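Local coordinates for pirin family protein (Acinetobacter baumannii, PDB 6D0P) that probably acts as an iron-dependent quercetin 2,3-dioxygenase, a pirin-family enzyme built from two cupin domains that oxidises flavonols with molecular oxygen, at residues N27-D32 / T205-V210; V72-Q77 / R164-E169; G90-K93 / V97-M100; V126-N131 / L183-G188. All coordinates share one frame; numbering follows the deposited sequence.

Contact 1: N27-D32 / T205-V210; sequences NLFSYD and TTLVVV
In the interface between the two cupin domains of a pirin, where one antiparallel sheet packs on another, L28 and F29 of the N-terminal sheet meet V209 and L207 of the C-terminal one. The short strands 27-30 and 205-210 run antiparallel, their axes 9.5 Å apart, a spacing that side chains rather than backbone bonds bridge. Two consecutive residues can both point across because L28 and F29 form a classic beta bulge opposite L44. L28 ends in CD1, which lies 3.8 Å from V209 CG1, the two side chains slanting across one another. F29 has CG lying between its backbone N and carbonyl carbon (chi1 65°), which directs the ring across the gap, and the ring meets L207 CD1 obliquely, 3.9 Å from F29 CE2. V209 CG2 comes to the ring edge, near its plane. Branched aliphatic groups suit this buried seam, since their methyls fit around a flat ring. Behind the bulge, N27 ND2 donates to F29 O over 3.0 Å from well above the carbonyl plane, and also bonds D45 OD1. L44 of strand 41-52 lies beside L28, F29 and V209, while V228 of strand 227-231 and L251 of strand 245-253 also border F29 and V209.

Contact 2: V72-Q77 / R164-E169; sequences VTIAYQ and RVIAGE
I74 and I166 reach across the gap between the two cupin sheets and meet tip to tip, I74 CD1 being 3.8 Å from I166 CD1. The extended chi2 of each isoleucine carries its terminal CD1 methyl out to the meeting point. The second methyl branch of I74 serves a different neighbour: CG2 lies 3.7 Å from R164 NH1, in the plane of the guanidinium and at its edge. Y76 flanks the same group, its CE1 4.1 Å from R164 NH1, with ring and guanidinium planes inclined by 42°; the two side chains run past each other in opposite directions.

The next shell explains how an arginine can sit here. D187, on the neighbouring strand 183-190, forms a salt bridge with R164 NE through OD1 and a hydrogen bond with Y76 OH through OD2, so one carboxylate fixes both side chains and would compensate the positive charge. The carbonyl O of G95 takes R164 NH2. Farther back, the backbone turns a corner at Y76 and at I166, each within a classic beta bulge, facing E124 and V185 respectively. Isoleucines thus fill the buried part of the interface, and longer polar-ended residues its partly exposed margin. R164 itself bends at chi3 (-61°), the turn that swings its guanidinium out of line with CB, CG and CD.

Contact 3: G90-K93 / V97-M100; sequences GTIK and VQWM
The flat carboxamide of Q98 takes no part in touching I92: neither its faces nor its edges meet that side chain, which packs instead on the aliphatic root of the glutamine. I92 CD1 lies 3.5 Å from Q98 CB, and I92 CG1 follows at 3.9 Å from the same Q98 CB. The side chains cross at about a right angle. With chi1 of 171° Q98 directs CG away from its own N and then bends at chi2 (55°), and its OE1 bonds the backbone N of Q144. The other methyl branch of I92, CG2, faces the backbone at a looser 4.2 Å from V97 N.

The two strands lie in different sheets of the N-terminal cupin domain and are joined by a short turn, in which D96 OD2 accepts from K93 N. I92 also packs on T73 and A75 of strand 69-75. Glutamine suits its place by having an apolar stem and a polar end. The manganese ion is about 9 Å from the side chain of Q98, and the side chain of I92 is about 6 Å from the side chain of the manganese ligand E110. With no hydrogen bond between the segments, the contact is one of dispersion, part of the apolar packing beyond the metal's first shell.

Contact 4: V126-N131 / L183-G188; sequences VQLWVN and LNVWDG
L128 sends CG anti to its backbone N (chi1 171°), while L183 sets its CG between backbone N and carbonyl carbon (chi1 68°); together with chi2, these torsions put a CD2 methyl of each leucine against a valine opposite. L128 CD2 meets V185 CG2 at 4.0 Å, and L183 CD2 meets V130 CG1 at 3.8 Å, both pairs tip to tip. The pairing reverses along the chain, L128 with V185 and V130 with L183, as expected of strands that face each other in antiparallel sense. Leucine against valine fits the gap, 9.8 Å between L128 CA and V185 CA: a longer and a shorter apolar side chain together span it. L251 of strand 245-253 packs beside both L128 and V185, and V72 beside V130.

Q127 and W129, N184 and W186 lie on the faces turned away from this interface. There W129 NE1 donates to Q127 OE1 over 3.0 Å, nearly straight (163°) and in the plane of the indole. Q127 NE2 in turn bonds E110 OE2, and Q127, itself held by W129, is a second-shell residue that probably helps position this manganese ligand. On the other strand N184 CB lies over one face of the W186 ring, toward its rim. In the pirin bicupin two cupin sheets pack face to face; here the N-terminal one turns its other face to the metal site.

Overall arrangement
Contacts 1, 2 and 4 all join the same two seven-stranded sheets, one from each cupin half, whereas contact 3 lies within the N-terminal half, on the side of the chain's centre opposite contact 1. Contacts 1 and 4 are fully buried and apolar, and they merge where F29 CZ packs 4.0 Å from L128 CD1. Contact 2 reaches the partly exposed margin and accordingly adds charge: the D187 that steadies it belongs to a segment of contact 4. Contact 3, also buried, lies near the metal and packs an isoleucine on the aliphatic stem of a glutamine. W99, from its segment 97-100, reaches V185 and L183, linking it to contact 4.

Contact 1: N27-D32 / T205-V210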
loop_
_atom_site.group_PDB
_atom_site.type_symbol
_atom_site.label_atom_id
_atom_site.label_comp_id
_atom_site.label_asym_id
_atom_site.label_seq_id
_atom_site.Cartn_x
_atom_site.Cartn_y
_atom_site.Cartn_z
ATOM N N ASN A 27 -6.182 3.621 -9.245
ATOM C CA ASN A 27 -6.727 2.977 -8.073
ATOM C C ASN A 27 -6.911 1.505 -8.423
ATOM O O ASN A 27 -7.689 1.212 -9.322
ATOM C CB ASN A 27 -8.072 3.559 -7.643
ATOM C CG ASN A 27 -8.620 2.805 -6.454
ATOM O OD1 ASN A 27 -9.573 2.045 -6.586
ATOM N ND2 ASN A 27 -7.943 2.911 -5.330
ATOM N N LEU A 28 -6.209 0.619 -7.752
ATOM C CA LEU A 28 -6.310 -0.820 -8.088
ATOM C C LEU A 28 -7.369 -1.506 -7.222
ATOM O O LEU A 28 -7.942 -2.514 -7.647
ATOM C CB LEU A 28 -4.938 -1.464 -7.968
ATOM C CG LEU A 28 -3.869 -0.824 -8.848
ATOM C CD1 LEU A 28 -2.609 -1.666 -8.845
ATOM C CD2 LEU A 28 -4.387 -0.620 -10.266
ATOM N N PHE A 29 -7.619 -0.991 -6.029
ATOM C CA PHE A 29 -8.748 -1.490 -5.251
ATOM C C PHE A 29 -9.118 -0.447 -4.195
ATOM O O PHE A 29 -8.293 0.398 -3.758
ATOM C CB PHE A 29 -8.504 -2.888 -4.651
ATOM C CG PHE A 29 -7.410 -3.039 -3.624
ATOM C CD1 PHE A 29 -7.559 -2.546 -2.334
ATOM C CD2 PHE A 29 -6.253 -3.749 -3.919
ATOM C CE1 PHE A 29 -6.544 -2.715 -1.399
ATOM C CE2 PHE A 29 -5.265 -3.948 -2.980
ATOM C CZ PHE A 29 -5.416 -3.428 -1.711
ATOM N N SER A 30 -10.377 -0.541 -3.798
ATOM C CA SER A 30 -10.946 0.312 -2.787
ATOM C C SER A 30 -11.994 -0.453 -1.964
ATOM O O SER A 30 -12.781 -1.211 -2.514
ATOM C CB SER A 30 -11.553 1.546 -3.412
ATOM O OG SER A 30 -12.230 2.307 -2.420
ATOM N N TYR A 31 -12.064 -0.130 -0.674
ATOM C CA TYR A 31 -13.033 -0.714 0.267
ATOM C C TYR A 31 -14.458 -0.313 -0.142
ATOM O O TYR A 31 -15.418 -0.971 0.222
ATOM C CB TYR A 31 -12.781 -0.227 1.698
ATOM C CG TYR A 31 -13.073 1.226 1.938
ATOM C CD1 TYR A 31 -14.343 1.641 2.312
ATOM C CD2 TYR A 31 -12.089 2.185 1.811
ATOM C CE1 TYR A 31 -14.635 2.981 2.508
ATOM C CE2 TYR A 31 -12.351 3.522 2.039
ATOM C CZ TYR A 31 -13.635 3.925 2.370
ATOM O OH TYR A 31 -13.900 5.247 2.590
ATOM N N ASP A 32 -14.557 0.782 -0.877
ATOM C CA ASP A 32 -15.842 1.331 -1.276
ATOM C C ASP A 32 -16.488 0.437 -2.340
ATOM O O ASP A 32 -17.686 0.462 -2.487
ATOM C CB ASP A 32 -15.700 2.757 -1.819
ATOM C CG ASP A 32 -17.016 3.517 -1.824
ATOM O OD1 ASP A 32 -17.658 3.587 -0.750
ATOM O OD2 ASP A 32 -17.398 4.020 -2.901
ATOM N N THR A 205 -7.035 -13.373 3.941
ATOM C CA THR A 205 -7.246 -12.622 2.702
ATOM C C THR A 205 -5.918 -12.661 1.946
ATOM O O THR A 205 -4.878 -12.511 2.590
ATOM C CB THR A 205 -7.588 -11.165 3.021
ATOM O OG1 THR A 205 -8.848 -11.171 3.680
ATOM C CG2 THR A 205 -7.610 -10.254 1.814
ATOM N N THR A 206 -5.958 -12.861 0.625
ATOM C CA THR A 206 -4.777 -12.972 -0.180
ATOM C C THR A 206 -5.014 -12.234 -1.489
ATOM O O THR A 206 -5.890 -12.631 -2.293
ATOM C CB THR A 206 -4.419 -14.440 -0.442
ATOM O OG1 THR A 206 -4.220 -15.121 0.800
ATOM C CG2 THR A 206 -3.165 -14.576 -1.273
ATOM N N LEU A 207 -4.305 -11.127 -1.655
ATOM C CA LEU A 207 -4.406 -10.314 -2.841
ATOM C C LEU A 207 -3.071 -10.340 -3.590
ATOM O O LEU A 207 -2.013 -10.127 -2.973
ATOM C CB LEU A 207 -4.753 -8.880 -2.428
ATOM C CG LEU A 207 -5.944 -8.729 -1.496
ATOM C CD1 LEU A 207 -6.062 -7.293 -1.046
ATOM C CD2 LEU A 207 -7.233 -9.195 -2.182
ATOM N N VAL A 208 -3.113 -10.624 -4.888
ATOM C CA VAL A 208 -1.921 -10.591 -5.745
ATOM C C VAL A 208 -2.058 -9.364 -6.636
ATOM O O VAL A 208 -3.003 -9.257 -7.419
ATOM C CB VAL A 208 -1.760 -11.868 -6.578
ATOM C CG1 VAL A 208 -0.560 -11.797 -7.517
ATOM C CG2 VAL A 208 -1.693 -13.082 -5.663
ATOM N N VAL A 209 -1.164 -8.418 -6.429
ATOM C CA VAL A 209 -1.191 -7.174 -7.184
ATOM C C VAL A 209 -0.058 -7.210 -8.216
ATOM O O VAL A 209 1.095 -7.422 -7.856
ATOM C CB VAL A 209 -1.057 -5.947 -6.270
ATOM C CG1 VAL A 209 -1.085 -4.643 -7.071
ATOM C CG2 VAL A 209 -2.133 -5.938 -5.203
ATOM N N VAL A 210 -0.425 -7.059 -9.481
ATOM C CA VAL A 210 0.524 -6.988 -10.546
ATOM C C VAL A 210 0.594 -5.527 -10.981
ATOM O O VAL A 210 -0.343 -5.007 -11.545
ATOM C CB VAL A 210 0.150 -7.924 -11.711
ATOM C CG1 VAL A 210 1.162 -7.841 -12.850
ATOM C CG2 VAL A 210 0.000 -9.348 -11.220
#

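Contact 2: V72-Q77 / R164-E169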
loop_
_atom_site.group_PDB
_atom_site.type_symbol
_atom_site.label_atom_id
_atom_site.label_comp_id
_atom_site.label_asym_id
_atom_site.label_seq_id
_atom_site.Cartn_x
_atom_site.Cartn_y
_atom_site.Cartn_z
ATOM N N VAL A 72 0.572 3.341 3.889
ATOM C CA VAL A 72 1.889 2.823 3.607
ATOM C C VAL A 72 2.319 3.389 2.263
ATOM O O VAL A 72 1.647 3.141 1.250
ATOM C CB VAL A 72 1.908 1.291 3.589
ATOM C CG1 VAL A 72 3.319 0.763 3.383
ATOM C CG2 VAL A 72 1.279 0.707 4.849
ATOM N N THR A 73 3.412 4.139 2.252
ATOM C CA THR A 73 3.912 4.723 1.016
ATOM C C THR A 73 5.225 4.024 0.657
ATOM O O THR A 73 6.162 3.981 1.477
ATOM C CB THR A 73 4.068 6.242 1.161
ATOM O OG1 THR A 73 2.807 6.787 1.559
ATOM C CG2 THR A 73 4.518 6.919 -0.112
ATOM N N ILE A 74 5.274 3.479 -0.545
ATOM C CA ILE A 74 6.409 2.719 -1.037
ATOM C C ILE A 74 6.955 3.452 -2.260
ATOM O O ILE A 74 6.268 3.539 -3.267
ATOM C CB ILE A 74 5.959 1.284 -1.389
ATOM C CG1 ILE A 74 5.240 0.587 -0.229
ATOM C CG2 ILE A 74 7.125 0.449 -1.920
ATOM C CD1 ILE A 74 4.585 -0.740 -0.640
ATOM N N ALA A 75 8.177 3.988 -2.179
ATOM C CA ALA A 75 8.752 4.766 -3.288
ATOM C C ALA A 75 9.548 3.829 -4.210
ATOM O O ALA A 75 10.473 3.179 -3.750
ATOM C CB ALA A 75 9.641 5.869 -2.747
ATOM N N TYR A 76 9.216 3.805 -5.498
ATOM C CA TYR A 76 9.943 2.973 -6.484
ATOM C C TYR A 76 10.890 3.837 -7.333
ATOM O O TYR A 76 12.025 3.437 -7.617
ATOM C CB TYR A 76 8.962 2.175 -7.347
ATOM C CG TYR A 76 8.236 1.083 -6.595
ATOM C CD1 TYR A 76 8.936 0.038 -6.005
ATOM C CD2 TYR A 76 6.862 1.069 -6.489
ATOM C CE1 TYR A 76 8.285 -0.974 -5.310
ATOM C CE2 TYR A 76 6.196 0.068 -5.799
ATOM C CZ TYR A 76 6.904 -0.969 -5.227
ATOM O OH TYR A 76 6.242 -1.948 -4.547
ATOM N N GLN A 77 10.415 4.993 -7.780
ATOM C CA GLN A 77 11.234 5.928 -8.558
ATOM C C GLN A 77 10.881 7.326 -8.058
ATOM O O GLN A 77 9.708 7.635 -7.830
ATOM C CB GLN A 77 10.990 5.827 -10.062
ATOM C CG GLN A 77 11.291 4.458 -10.659
ATOM C CD GLN A 77 11.286 4.473 -12.169
ATOM O OE1 GLN A 77 12.142 5.093 -12.807
ATOM N NE2 GLN A 77 10.330 3.776 -12.757
ATOM N N ARG A 164 10.703 -8.517 -1.100
ATOM C CA ARG A 164 11.024 -7.716 0.080
ATOM C C ARG A 164 9.911 -7.911 1.106
ATOM O O ARG A 164 8.704 -7.837 0.747
ATOM C CB ARG A 164 11.103 -6.227 -0.262
ATOM C CG ARG A 164 12.119 -5.881 -1.342
ATOM C CD ARG A 164 12.468 -4.402 -1.272
ATOM N NE ARG A 164 11.283 -3.592 -1.492
ATOM C CZ ARG A 164 11.252 -2.269 -1.373
ATOM N NH1 ARG A 164 10.146 -1.609 -1.661
ATOM N NH2 ARG A 164 12.336 -1.623 -1.001
ATOM N N VAL A 165 10.296 -8.145 2.354
ATOM C CA VAL A 165 9.324 -8.364 3.409
ATOM C C VAL A 165 9.075 -7.030 4.110
ATOM O O VAL A 165 9.763 -6.655 5.060
ATOM C CB VAL A 165 9.791 -9.462 4.381
ATOM C CG1 VAL A 165 8.674 -9.870 5.325
ATOM C CG2 VAL A 165 10.315 -10.683 3.638
ATOM N N ILE A 166 8.100 -6.299 3.618
ATOM C CA ILE A 166 7.810 -4.988 4.179
ATOM C C ILE A 166 7.127 -5.170 5.552
ATOM O O ILE A 166 7.477 -4.495 6.512
ATOM C CB ILE A 166 7.006 -4.145 3.177
ATOM C CG1 ILE A 166 7.868 -3.809 1.954
ATOM C CG2 ILE A 166 6.466 -2.884 3.831
ATOM C CD1 ILE A 166 7.091 -3.208 0.821
ATOM N N ALA A 167 6.194 -6.101 5.625
ATOM C CA ALA A 167 5.532 -6.464 6.858
ATOM C C ALA A 167 5.264 -7.970 6.861
ATOM O O ALA A 167 5.027 -8.570 5.797
ATOM C CB ALA A 167 4.234 -5.697 7.015
ATOM N N GLY A 168 5.203 -8.543 8.050
ATOM C CA GLY A 168 4.878 -9.940 8.207
ATOM C C GLY A 168 6.116 -10.818 8.287
ATOM O O GLY A 168 7.084 -10.532 8.994
ATOM N N GLU A 169 6.089 -11.905 7.547
ATOM C CA GLU A 169 7.209 -12.841 7.606
ATOM C C GLU A 169 7.224 -13.717 6.356
ATOM O O GLU A 169 6.183 -14.183 5.932
ATOM C CB GLU A 169 7.066 -13.763 8.820
ATOM C CG GLU A 169 8.119 -14.863 8.859
ATOM C CD GLU A 169 8.548 -15.324 10.247
ATOM O OE1 GLU A 169 7.687 -15.377 11.150
ATOM O OE2 GLU A 169 9.744 -15.639 10.417
#

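Contact 3: G90-K93 / V97-M100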
loop_
_atom_site.group_PDB
_atom_site.type_symbol
_atom_site.label_atom_id
_atom_site.label_comp_id
_atom_site.label_asym_id
_atom_site.label_seq_id
_atom_site.Cartn_x
_atom_site.Cartn_y
_atom_site.Cartn_z
ATOM N N GLY A 90 9.055 13.418 7.127
ATOM C CA GLY A 90 10.351 12.940 6.684
ATOM C C GLY A 90 10.391 12.791 5.181
ATOM O O GLY A 90 9.457 13.220 4.488
ATOM N N THR A 91 11.459 12.176 4.685
ATOM C CA THR A 91 11.599 11.983 3.246
ATOM C C THR A 91 11.758 10.499 2.924
ATOM O O THR A 91 12.608 9.826 3.480
ATOM C CB THR A 91 12.759 12.800 2.684
ATOM O OG1 THR A 91 12.395 14.177 2.770
ATOM C CG2 THR A 91 13.056 12.472 1.237
ATOM N N ILE A 92 10.904 10.024 2.032
ATOM C CA ILE A 92 10.905 8.642 1.579
ATOM C C ILE A 92 11.742 8.581 0.295
ATOM O O ILE A 92 11.289 9.031 -0.751
ATOM C CB ILE A 92 9.462 8.171 1.319
ATOM C CG1 ILE A 92 8.521 8.526 2.477
ATOM C CG2 ILE A 92 9.430 6.687 0.974
ATOM C CD1 ILE A 92 7.051 8.275 2.192
ATOM N N LYS A 93 12.940 8.027 0.362
ATOM C CA LYS A 93 13.780 7.941 -0.835
ATOM C C LYS A 93 13.420 6.673 -1.609
ATOM O O LYS A 93 12.641 5.826 -1.118
ATOM C CB LYS A 93 15.266 7.935 -0.467
ATOM C CG LYS A 93 15.765 9.109 0.353
ATOM C CD LYS A 93 17.273 9.054 0.579
ATOM C CE LYS A 93 17.774 10.165 1.471
ATOM N NZ LYS A 93 19.253 10.153 1.601
ATOM N N VAL A 97 10.296 2.953 2.706
ATOM C CA VAL A 97 8.879 2.835 2.986
ATOM C C VAL A 97 8.525 3.692 4.217
ATOM O O VAL A 97 9.339 3.818 5.160
ATOM C CB VAL A 97 8.496 1.361 3.240
ATOM C CG1 VAL A 97 7.065 1.234 3.729
ATOM C CG2 VAL A 97 8.746 0.499 2.017
ATOM N N GLN A 98 7.346 4.322 4.189
ATOM C CA GLN A 98 6.775 4.969 5.373
ATOM C C GLN A 98 5.480 4.227 5.725
ATOM O O GLN A 98 4.553 4.158 4.895
ATOM C CB GLN A 98 6.505 6.459 5.147
ATOM C CG GLN A 98 5.710 7.122 6.273
ATOM C CD GLN A 98 6.292 6.977 7.663
ATOM O OE1 GLN A 98 5.627 6.463 8.567
ATOM N NE2 GLN A 98 7.509 7.483 7.876
ATOM N N TRP A 99 5.471 3.584 6.889
ATOM C CA TRP A 99 4.298 2.896 7.417
ATOM C C TRP A 99 3.719 3.799 8.507
ATOM O O TRP A 99 4.172 3.758 9.649
ATOM C CB TRP A 99 4.684 1.504 7.946
ATOM C CG TRP A 99 3.508 0.613 8.196
ATOM C CD1 TRP A 99 2.579 0.747 9.188
ATOM C CD2 TRP A 99 3.145 -0.573 7.465
ATOM N NE1 TRP A 99 1.648 -0.260 9.104
ATOM C CE2 TRP A 99 1.978 -1.088 8.070
ATOM C CE3 TRP A 99 3.685 -1.246 6.364
ATOM C CZ2 TRP A 99 1.332 -2.229 7.602
ATOM C CZ3 TRP A 99 3.048 -2.376 5.905
ATOM C CH2 TRP A 99 1.883 -2.853 6.508
HETATM N N MSE A 100 2.796 4.668 8.130
HETATM C CA MSE A 100 2.258 5.657 9.053
HETATM C C MSE A 100 0.933 5.250 9.612
HETATM O O MSE A 100 -0.023 4.945 8.861
HETATM C CB MSE A 100 2.060 6.998 8.341
HETATM C CG MSE A 100 1.542 8.057 9.331
HETATM SE SE MSE A 100 1.082 9.747 8.381
HETATM C CE MSE A 100 -0.595 9.139 7.612
#

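Contact 4: V126-N131 / L183-G188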
loop_
_atom_site.group_PDB
_atom_site.type_symbol
_atom_site.label_atom_id
_atom_site.label_comp_id
_atom_site.label_asym_id
_atom_site.label_seq_id
_atom_site.Cartn_x
_atom_site.Cartn_y
_atom_site.Cartn_z
ATOM N N VAL A 126 3.625 3.438 -4.735
ATOM C CA VAL A 126 2.379 2.793 -4.320
ATOM C C VAL A 126 1.977 3.381 -2.961
ATOM O O VAL A 126 2.868 3.601 -2.075
ATOM C CB VAL A 126 2.516 1.259 -4.212
ATOM C CG1 VAL A 126 1.435 0.651 -3.322
ATOM C CG2 VAL A 126 2.493 0.614 -5.588
ATOM N N GLN A 127 0.699 3.703 -2.815
ATOM C CA GLN A 127 0.142 4.026 -1.498
ATOM C C GLN A 127 -0.953 2.999 -1.182
ATOM O O GLN A 127 -1.900 2.788 -1.967
ATOM C CB GLN A 127 -0.369 5.464 -1.336
ATOM C CG GLN A 127 -0.870 5.712 0.101
ATOM C CD GLN A 127 -1.059 7.161 0.497
ATOM O OE1 GLN A 127 -2.195 7.623 0.694
ATOM N NE2 GLN A 127 0.053 7.894 0.606
ATOM N N LEU A 128 -0.767 2.325 -0.053
ATOM C CA LEU A 128 -1.653 1.301 0.440
ATOM C C LEU A 128 -2.255 1.744 1.777
ATOM O O LEU A 128 -1.519 2.160 2.692
ATOM C CB LEU A 128 -0.823 0.025 0.629
ATOM C CG LEU A 128 -1.508 -1.138 1.349
ATOM C CD1 LEU A 128 -2.540 -1.781 0.452
ATOM C CD2 LEU A 128 -0.496 -2.190 1.771
ATOM N N TRP A 129 -3.564 1.679 1.906
ATOM C CA TRP A 129 -4.210 1.936 3.172
ATOM C C TRP A 129 -4.507 0.584 3.833
ATOM O O TRP A 129 -5.061 -0.297 3.175
ATOM C CB TRP A 129 -5.498 2.706 2.976
ATOM C CG TRP A 129 -5.356 4.110 2.485
ATOM C CD1 TRP A 129 -4.246 4.737 1.983
ATOM C CD2 TRP A 129 -6.436 5.046 2.362
ATOM N NE1 TRP A 129 -4.556 6.021 1.632
ATOM C CE2 TRP A 129 -5.891 6.241 1.849
ATOM C CE3 TRP A 129 -7.791 5.013 2.713
ATOM C CZ2 TRP A 129 -6.676 7.372 1.634
ATOM C CZ3 TRP A 129 -8.564 6.136 2.513
ATOM C CH2 TRP A 129 -8.015 7.292 1.960
ATOM N N VAL A 130 -4.162 0.462 5.095
ATOM C CA VAL A 130 -4.380 -0.730 5.898
ATOM C C VAL A 130 -5.286 -0.365 7.073
ATOM O O VAL A 130 -5.009 0.592 7.836
ATOM C CB VAL A 130 -3.059 -1.320 6.406
ATOM C CG1 VAL A 130 -3.277 -2.600 7.198
ATOM C CG2 VAL A 130 -2.083 -1.561 5.261
ATOM N N ASN A 131 -6.309 -1.173 7.280
ATOM C CA ASN A 131 -7.258 -0.916 8.334
ATOM C C ASN A 131 -6.688 -1.362 9.682
ATOM O O ASN A 131 -5.799 -2.186 9.760
ATOM C CB ASN A 131 -8.598 -1.608 8.064
ATOM C CG ASN A 131 -9.787 -0.893 8.686
ATOM O OD1 ASN A 131 -9.627 0.116 9.387
ATOM N ND2 ASN A 131 -10.997 -1.381 8.391
ATOM N N LEU A 183 -0.583 -9.763 9.361
ATOM C CA LEU A 183 -0.672 -9.444 7.959
ATOM C C LEU A 183 0.724 -9.427 7.329
ATOM O O LEU A 183 1.761 -9.306 8.019
ATOM C CB LEU A 183 -1.422 -8.119 7.756
ATOM C CG LEU A 183 -0.742 -6.841 8.224
ATOM C CD1 LEU A 183 0.140 -6.263 7.138
ATOM C CD2 LEU A 183 -1.767 -5.803 8.617
ATOM N N ASN A 184 0.712 -9.631 6.020
ATOM C CA ASN A 184 1.901 -9.634 5.184
ATOM C C ASN A 184 1.770 -8.583 4.087
ATOM O O ASN A 184 0.713 -8.448 3.428
ATOM C CB ASN A 184 2.118 -10.969 4.471
ATOM C CG ASN A 184 2.533 -12.078 5.402
ATOM O OD1 ASN A 184 3.574 -11.977 6.050
ATOM N ND2 ASN A 184 1.754 -13.156 5.443
ATOM N N VAL A 185 2.870 -7.877 3.874
ATOM C CA VAL A 185 2.999 -6.998 2.733
ATOM C C VAL A 185 4.358 -7.329 2.143
ATOM O O VAL A 185 5.402 -7.082 2.785
ATOM C CB VAL A 185 2.873 -5.496 3.050
ATOM C CG1 VAL A 185 3.186 -4.649 1.818
ATOM C CG2 VAL A 185 1.492 -5.136 3.582
ATOM N N TRP A 186 4.320 -7.964 0.979
ATOM C CA TRP A 186 5.528 -8.358 0.288
ATOM C C TRP A 186 5.558 -7.685 -1.084
ATOM O O TRP A 186 4.524 -7.620 -1.757
ATOM C CB TRP A 186 5.600 -9.882 0.102
ATOM C CG TRP A 186 5.394 -10.703 1.331
ATOM C CD1 TRP A 186 5.720 -10.378 2.615
ATOM C CD2 TRP A 186 4.887 -12.050 1.365
ATOM N NE1 TRP A 186 5.393 -11.413 3.453
ATOM C CE2 TRP A 186 4.889 -12.455 2.712
ATOM C CE3 TRP A 186 4.380 -12.922 0.392
ATOM C CZ2 TRP A 186 4.428 -13.709 3.111
ATOM C CZ3 TRP A 186 3.916 -14.164 0.784
ATOM C CH2 TRP A 186 3.949 -14.550 2.127
ATOM N N ASP A 187 6.702 -7.180 -1.521
ATOM C CA ASP A 187 6.750 -6.638 -2.888
ATOM C C ASP A 187 7.962 -7.240 -3.599
ATOM O O ASP A 187 8.838 -7.840 -2.982
ATOM C CB ASP A 187 6.700 -5.105 -2.914
ATOM C CG ASP A 187 8.005 -4.384 -2.667
ATOM O OD1 ASP A 187 8.971 -5.053 -2.294
ATOM O OD2 ASP A 187 8.041 -3.144 -2.862
ATOM N N GLY A 188 8.062 -7.051 -4.883
ATOM C CA GLY A 188 9.257 -7.566 -5.530
ATOM C C GLY A 188 9.116 -7.671 -7.029
ATOM O O GLY A 188 8.253 -7.018 -7.642
#